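Local coordinates for putative sensory box/GGDEF family protein (Vibrio parahaemolyticus, PDB 3LID), which probably makes the second messenger cyclic di-GMP from two GTP molecules, the chain here being its extracellular PDC-fold sensor domain, at residues A[19-24]-A[185-190]; A[28-33]-A[176-181]. All coordinates share one frame; numbering follows the deposited sequence.

Interaction 1: residues A[19-24]-A[185-190]; sequences ALHQLA and PVRDFH
Ala19, on the long helix 9-45, meets the ring of Phe189 obliquely: its CA lies 3.5 Å from Phe189 CE2. The methyl follows as an off-centre CH-pi contact, Ala19 CB standing 4.2 Å from the centroid of the Phe189 ring, 29° off the normal. Two residues on, His21 meets Arg187 mainly through CB, which sits over one face of the guanidinium, 3.3 Å from NH2; the imidazole, inclined by 24° to that plane, nears NH2 obliquely. Gln22 leaves the helix with CG anti to the backbone N (chi1 180°). Its CB and CG pass Phe189 CD2 obliquely, CB at 3.8 Å, and a bend at chi2 turns OE1 to 3.4 Å from Arg187 CD. NE2 bonds Thr26 OG1, one turn later, and OE1 makes a weak bond to Ser184 OG. Asp188 and Phe189 form a G1 beta bulge opposite Ser184, at the turn into strand 189-195. Arg275 makes a cation-pi contact with Phe189, and Ile265 and Leu267 of strand 260-268 touch this ring. Between the segments the chemistry is van der Waals and CH-pi contact, without hydrogen bond or salt bridge: the arginine lends its extended aliphatic stem and a guanidinium face, and the Gln22 amide finds its polar partners elsewhere.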
loop_
_atom_site.group_PDB
_atom_site.type_symbol
_atom_site.label_atom_id
_atom_site.label_comp_id
_atom_site.label_asym_id
_atom_site.label_seq_id
_atom_site.Cartn_x
_atom_site.Cartn_y
_atom_site.Cartn_z
ATOM N N ALA A 19 16.391 -13.209 9.102
ATOM C CA ALA A 19 15.183 -12.368 8.977
ATOM C C ALA A 19 15.560 -10.925 8.868
ATOM O O ALA A 19 14.871 -10.126 8.160
ATOM C CB ALA A 19 14.261 -12.640 10.202
ATOM N N LEU A 20 16.617 -10.520 9.555
ATOM C CA LEU A 20 17.067 -9.140 9.379
ATOM C C LEU A 20 17.514 -8.890 7.928
ATOM O O LEU A 20 17.311 -7.760 7.376
ATOM C CB LEU A 20 18.106 -8.724 10.435
ATOM C CG LEU A 20 17.488 -8.541 11.836
ATOM C CD1 LEU A 20 18.703 -8.404 12.824
ATOM C CD2 LEU A 20 16.731 -7.233 11.870
ATOM N N HIS A 21 18.211 -9.866 7.336
ATOM C CA HIS A 21 18.576 -9.670 5.913
ATOM C C HIS A 21 17.310 -9.540 5.081
ATOM O O HIS A 21 17.261 -8.742 4.138
ATOM C CB HIS A 21 19.424 -10.837 5.371
ATOM C CG HIS A 21 20.784 -10.886 5.996
ATOM N ND1 HIS A 21 21.607 -9.783 6.015
ATOM C CD2 HIS A 21 21.453 -11.875 6.639
ATOM C CE1 HIS A 21 22.726 -10.087 6.652
ATOM N NE2 HIS A 21 22.659 -11.352 7.037
ATOM N N GLN A 22 16.325 -10.371 5.383
ATOM C CA GLN A 22 15.097 -10.405 4.555
ATOM C C GLN A 22 14.442 -8.997 4.707
ATOM O O GLN A 22 13.917 -8.416 3.708
ATOM C CB GLN A 22 14.097 -11.422 5.086
ATOM C CG GLN A 22 12.779 -11.485 4.237
ATOM C CD GLN A 22 13.055 -11.794 2.796
ATOM O OE1 GLN A 22 13.702 -12.819 2.461
ATOM N NE2 GLN A 22 12.664 -10.876 1.888
ATOM N N LEU A 23 14.344 -8.512 5.943
ATOM C CA LEU A 23 13.690 -7.190 6.163
ATOM C C LEU A 23 14.427 -6.080 5.386
ATOM O O LEU A 23 13.808 -5.176 4.865
ATOM C CB LEU A 23 13.624 -6.841 7.664
ATOM C CG LEU A 23 12.673 -7.768 8.419
ATOM C CD1 LEU A 23 12.805 -7.383 9.919
ATOM C CD2 LEU A 23 11.212 -7.522 7.999
ATOM N N ALA A 24 15.770 -6.123 5.328
ATOM C CA ALA A 24 16.464 -5.145 4.544
ATOM C C ALA A 24 16.142 -5.278 3.050
ATOM O O ALA A 24 16.016 -4.245 2.368
ATOM C CB ALA A 24 18.049 -5.279 4.803
ATOM N N PRO A 185 10.322 -16.748 -1.167
ATOM C CA PRO A 185 10.330 -18.189 -1.266
ATOM C C PRO A 185 11.722 -18.708 -0.871
ATOM O O PRO A 185 11.824 -19.782 -0.281
ATOM C CB PRO A 185 10.006 -18.456 -2.748
ATOM C CG PRO A 185 10.532 -17.181 -3.522
ATOM C CD PRO A 185 10.310 -16.035 -2.476
ATOM N N VAL A 186 12.772 -17.947 -1.134
ATOM C CA VAL A 186 14.086 -18.467 -0.859
ATOM C C VAL A 186 14.338 -18.582 0.641
ATOM O O VAL A 186 14.775 -19.650 1.112
ATOM C CB VAL A 186 15.194 -17.727 -1.575
ATOM C CG1 VAL A 186 16.475 -18.471 -1.342
ATOM C CG2 VAL A 186 14.908 -17.706 -3.114
ATOM N N ARG A 187 14.023 -17.533 1.414
ATOM C CA ARG A 187 14.186 -17.627 2.876
ATOM C C ARG A 187 12.959 -18.154 3.621
ATOM O O ARG A 187 13.053 -18.383 4.805
ATOM C CB ARG A 187 14.640 -16.303 3.496
ATOM C CG ARG A 187 15.946 -15.784 2.963
ATOM C CD ARG A 187 16.370 -14.545 3.792
ATOM N NE ARG A 187 17.569 -13.805 3.357
ATOM C CZ ARG A 187 18.790 -14.147 3.748
ATOM N NH1 ARG A 187 18.970 -15.241 4.508
ATOM N NH2 ARG A 187 19.836 -13.461 3.379
ATOM N N ASP A 188 11.838 -18.328 2.916
ATOM C CA ASP A 188 10.571 -18.801 3.485
ATOM C C ASP A 188 10.196 -17.951 4.676
ATOM O O ASP A 188 9.945 -18.461 5.767
ATOM C CB ASP A 188 10.635 -20.307 3.852
ATOM C CG ASP A 188 9.311 -20.849 4.367
ATOM O OD1 ASP A 188 8.271 -20.480 3.788
ATOM O OD2 ASP A 188 9.288 -21.655 5.343
ATOM N N PHE A 189 10.118 -16.637 4.477
ATOM C CA PHE A 189 9.603 -15.802 5.509
ATOM C C PHE A 189 8.347 -15.012 4.994
ATOM O O PHE A 189 8.342 -14.593 3.838
ATOM C CB PHE A 189 10.621 -14.723 5.836
ATOM C CG PHE A 189 11.754 -15.165 6.703
ATOM C CD1 PHE A 189 11.528 -15.849 7.897
ATOM C CD2 PHE A 189 13.055 -14.830 6.339
ATOM C CE1 PHE A 189 12.642 -16.179 8.736
ATOM C CE2 PHE A 189 14.172 -15.190 7.174
ATOM C CZ PHE A 189 13.944 -15.819 8.351
ATOM N N HIS A 190 7.395 -14.807 5.888
ATOM C CA HIS A 190 6.246 -13.889 5.639
ATOM C C HIS A 190 6.459 -12.568 6.335
ATOM O O HIS A 190 6.668 -12.529 7.535
ATOM C CB HIS A 190 4.974 -14.512 6.106
ATOM C CG HIS A 190 4.558 -15.716 5.299
ATOM N ND1 HIS A 190 3.765 -15.620 4.167
ATOM C CD2 HIS A 190 4.826 -17.042 5.460
ATOM C CE1 HIS A 190 3.543 -16.839 3.678
ATOM N NE2 HIS A 190 4.190 -17.715 4.436
#

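Interaction 2: residues A[28-33]-A[176-181]; sequences REYNNI and YLSSLL
In both Tyr30 and Leu181 CG stands anti to the carbonyl carbon (chi1 -81° in the tyrosine), and the Leu181 chain then runs on extended, with CD1 anti to CA. These torsions point the tyrosine ring, OH first, at helix 174-181 and set one leucine methyl squarely above its face. Leu181 CD1 is 3.6 Å from the centroid of the Tyr30 ring and only 8° off the normal, a CH-pi contact over the face. The same methyl also meets Ile33, tip to tip, with Leu181 CD1 4.0 Å from Ile33 CG1. The second branch of the leucine, CD2, turns to the other side and lies 3.5 Å from Glu29 OE1.

Helix 174-181 follows strand 163-173 of the seven-stranded sheet and leads to strand 183-184 of the second sheet, so the contact packs the connection between the two sheets of this PDC-fold sensor against its long helix 9-45. The short helical segments run at 137° to each other, with their axes 11.5 Å apart at closest approach. Toward the start of the shorter helix, Ile33 CG2 reaches the forked end of Leu177, 4.0 Å from its CD2. Phe255 adds an aromatic wall here, meeting the Tyr30 ring edge-to-face and touching both Ile33 and Leu177. The phenol oxygen of Tyr30 passes beyond the leucines and hydrogen-bonds Asn182 OD1, just past the helix.

At the more open margin a water joins the two helices. It donates to Glu29 OE1, 2.5 Å away, and to the carbonyl oxygen O of Leu181 at 2.7 Å. Both acceptors, a carboxylate oxygen and a carbonyl from the last turn of a helix, carry negative charge or its partial equivalent, and the shared water probably eases their mutual repulsion.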
loop_
_atom_site.group_PDB
_atom_site.type_symbol
_atom_site.label_atom_id
_atom_site.label_comp_id
_atom_site.label_asym_id
_atom_site.label_seq_id
_atom_site.Cartn_x
_atom_site.Cartn_y
_atom_site.Cartn_z
ATOM N N ARG A 28 14.116 -2.462 0.756
ATOM C CA ARG A 28 14.617 -1.887 -0.490
ATOM C C ARG A 28 13.592 -2.027 -1.640
ATOM O O ARG A 28 13.472 -1.131 -2.487
ATOM C CB ARG A 28 15.935 -2.605 -0.884
ATOM C CG ARG A 28 17.101 -2.072 0.040
ATOM C CD ARG A 28 18.473 -2.608 -0.452
ATOM N NE ARG A 28 18.579 -4.042 -0.389
ATOM C CZ ARG A 28 19.208 -4.707 0.566
ATOM N NH1 ARG A 28 19.757 -4.096 1.606
ATOM N NH2 ARG A 28 19.269 -6.010 0.447
ATOM N N GLU A 29 12.877 -3.135 -1.659
ATOM C CA GLU A 29 11.830 -3.314 -2.697
ATOM C C GLU A 29 10.694 -2.264 -2.534
ATOM O O GLU A 29 10.281 -1.633 -3.543
ATOM C CB GLU A 29 11.218 -4.695 -2.690
ATOM C CG GLU A 29 12.305 -5.776 -3.051
ATOM C CD GLU A 29 11.701 -7.015 -3.644
ATOM O OE1 GLU A 29 10.891 -7.650 -2.971
ATOM O OE2 GLU A 29 12.101 -7.353 -4.771
ATOM N N TYR A 30 10.254 -2.021 -1.298
ATOM C CA TYR A 30 9.268 -0.945 -1.091
ATOM C C TYR A 30 9.844 0.401 -1.472
ATOM O O TYR A 30 9.098 1.237 -2.031
ATOM C CB TYR A 30 8.729 -0.887 0.358
ATOM C CG TYR A 30 7.635 -1.906 0.584
ATOM C CD1 TYR A 30 7.945 -3.188 1.056
ATOM C CD2 TYR A 30 6.268 -1.611 0.343
ATOM C CE1 TYR A 30 6.924 -4.172 1.258
ATOM C CE2 TYR A 30 5.295 -2.550 0.585
ATOM C CZ TYR A 30 5.601 -3.812 1.048
ATOM O OH TYR A 30 4.579 -4.768 1.248
ATOM N N ASN A 31 11.108 0.673 -1.134
ATOM C CA ASN A 31 11.660 1.956 -1.578
ATOM C C ASN A 31 11.654 2.097 -3.087
ATOM O O ASN A 31 11.374 3.209 -3.627
ATOM C CB ASN A 31 13.120 2.088 -1.132
ATOM C CG ASN A 31 13.300 2.178 0.399
ATOM O OD1 ASN A 31 12.431 2.606 1.177
ATOM N ND2 ASN A 31 14.450 1.713 0.833
ATOM N N ASN A 32 11.947 1.011 -3.783
ATOM C CA ASN A 32 11.894 1.054 -5.248
ATOM C C ASN A 32 10.470 1.266 -5.767
ATOM O O ASN A 32 10.187 2.032 -6.711
ATOM C CB ASN A 32 12.505 -0.207 -5.874
ATOM C CG ASN A 32 14.036 -0.078 -5.939
ATOM O OD1 ASN A 32 14.562 0.928 -5.464
ATOM N ND2 ASN A 32 14.739 -1.110 -6.416
ATOM N N ILE A 33 9.552 0.573 -5.151
ATOM C CA ILE A 33 8.138 0.785 -5.549
ATOM C C ILE A 33 7.745 2.293 -5.348
ATOM O O ILE A 33 7.064 2.911 -6.189
ATOM C CB ILE A 33 7.192 -0.125 -4.707
ATOM C CG1 ILE A 33 7.332 -1.602 -5.125
ATOM C CG2 ILE A 33 5.697 0.351 -4.812
ATOM C CD1 ILE A 33 6.822 -1.901 -6.527
ATOM N N TYR A 176 -2.326 -5.757 -3.284
ATOM C CA TYR A 176 -1.496 -6.209 -4.395
ATOM C C TYR A 176 0.001 -6.134 -3.958
ATOM O O TYR A 176 0.744 -7.119 -4.201
ATOM C CB TYR A 176 -1.678 -5.259 -5.604
ATOM C CG TYR A 176 -0.702 -5.537 -6.674
ATOM C CD1 TYR A 176 -0.900 -6.634 -7.540
ATOM C CD2 TYR A 176 0.459 -4.723 -6.814
ATOM C CE1 TYR A 176 0.045 -6.950 -8.510
ATOM C CE2 TYR A 176 1.432 -5.053 -7.798
ATOM C CZ TYR A 176 1.194 -6.124 -8.613
ATOM O OH TYR A 176 2.202 -6.404 -9.564
ATOM N N LEU A 177 0.426 -4.979 -3.431
ATOM C CA LEU A 177 1.832 -4.838 -3.084
ATOM C C LEU A 177 2.212 -5.924 -2.055
ATOM O O LEU A 177 3.308 -6.465 -2.133
ATOM C CB LEU A 177 2.194 -3.511 -2.478
ATOM C CG LEU A 177 2.178 -2.422 -3.559
ATOM C CD1 LEU A 177 2.475 -1.051 -2.802
ATOM C CD2 LEU A 177 3.204 -2.717 -4.691
ATOM N N SER A 178 1.340 -6.168 -1.054
ATOM C CA SER A 178 1.591 -7.249 -0.064
ATOM C C SER A 178 1.749 -8.591 -0.732
ATOM O O SER A 178 2.648 -9.367 -0.361
ATOM C CB SER A 178 0.421 -7.311 0.966
ATOM O OG SER A 178 0.470 -6.066 1.627
ATOM N N SER A 179 0.869 -8.898 -1.676
ATOM C CA SER A 179 0.903 -10.156 -2.389
ATOM C C SER A 179 2.208 -10.262 -3.183
ATOM O O SER A 179 2.797 -11.320 -3.272
ATOM C CB SER A 179 -0.303 -10.252 -3.353
ATOM O OG SER A 179 -0.202 -11.423 -4.193
ATOM N N LEU A 180 2.695 -9.143 -3.692
ATOM C CA LEU A 180 3.894 -9.132 -4.553
ATOM C C LEU A 180 5.159 -9.261 -3.699
ATOM O O LEU A 180 6.112 -9.958 -4.109
ATOM C CB LEU A 180 3.940 -7.779 -5.344
ATOM C CG LEU A 180 5.085 -7.523 -6.301
ATOM C CD1 LEU A 180 4.913 -8.470 -7.520
ATOM C CD2 LEU A 180 5.096 -6.051 -6.713
ATOM N N LEU A 181 5.206 -8.599 -2.550
ATOM C CA LEU A 181 6.472 -8.323 -1.901
ATOM C C LEU A 181 6.689 -9.121 -0.604
ATOM O O LEU A 181 7.842 -9.220 -0.132
ATOM C CB LEU A 181 6.678 -6.848 -1.593
ATOM C CG LEU A 181 6.649 -5.975 -2.855
ATOM C CD1 LEU A 181 6.822 -4.523 -2.428
ATOM C CD2 LEU A 181 7.701 -6.454 -3.765
HETATM O O HOH W 1 10.378 -8.608 -0.702
#

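Overall arrangement
Both contacts use helix 9-45, in neighbouring segments, and their centres lie about 13 Å apart; along the chain interaction 2 is nested within the loop closed by interaction 1. Their partners dock in reverse sequence order along the helix, 185-190 on the earlier turns and 176-181 on the later ones. Interaction 1 has its centre about 19 Å from the centre of the chain yet mostly buried contacting residues, whereas interaction 2, centred about 8 Å from the same point, is only partly buried. The chemistry differs too: both hold a CH-pi contact, but the ring comes from the partner in interaction 1, beside an arginine stem, and from the long helix in interaction 2, beside a water bridge.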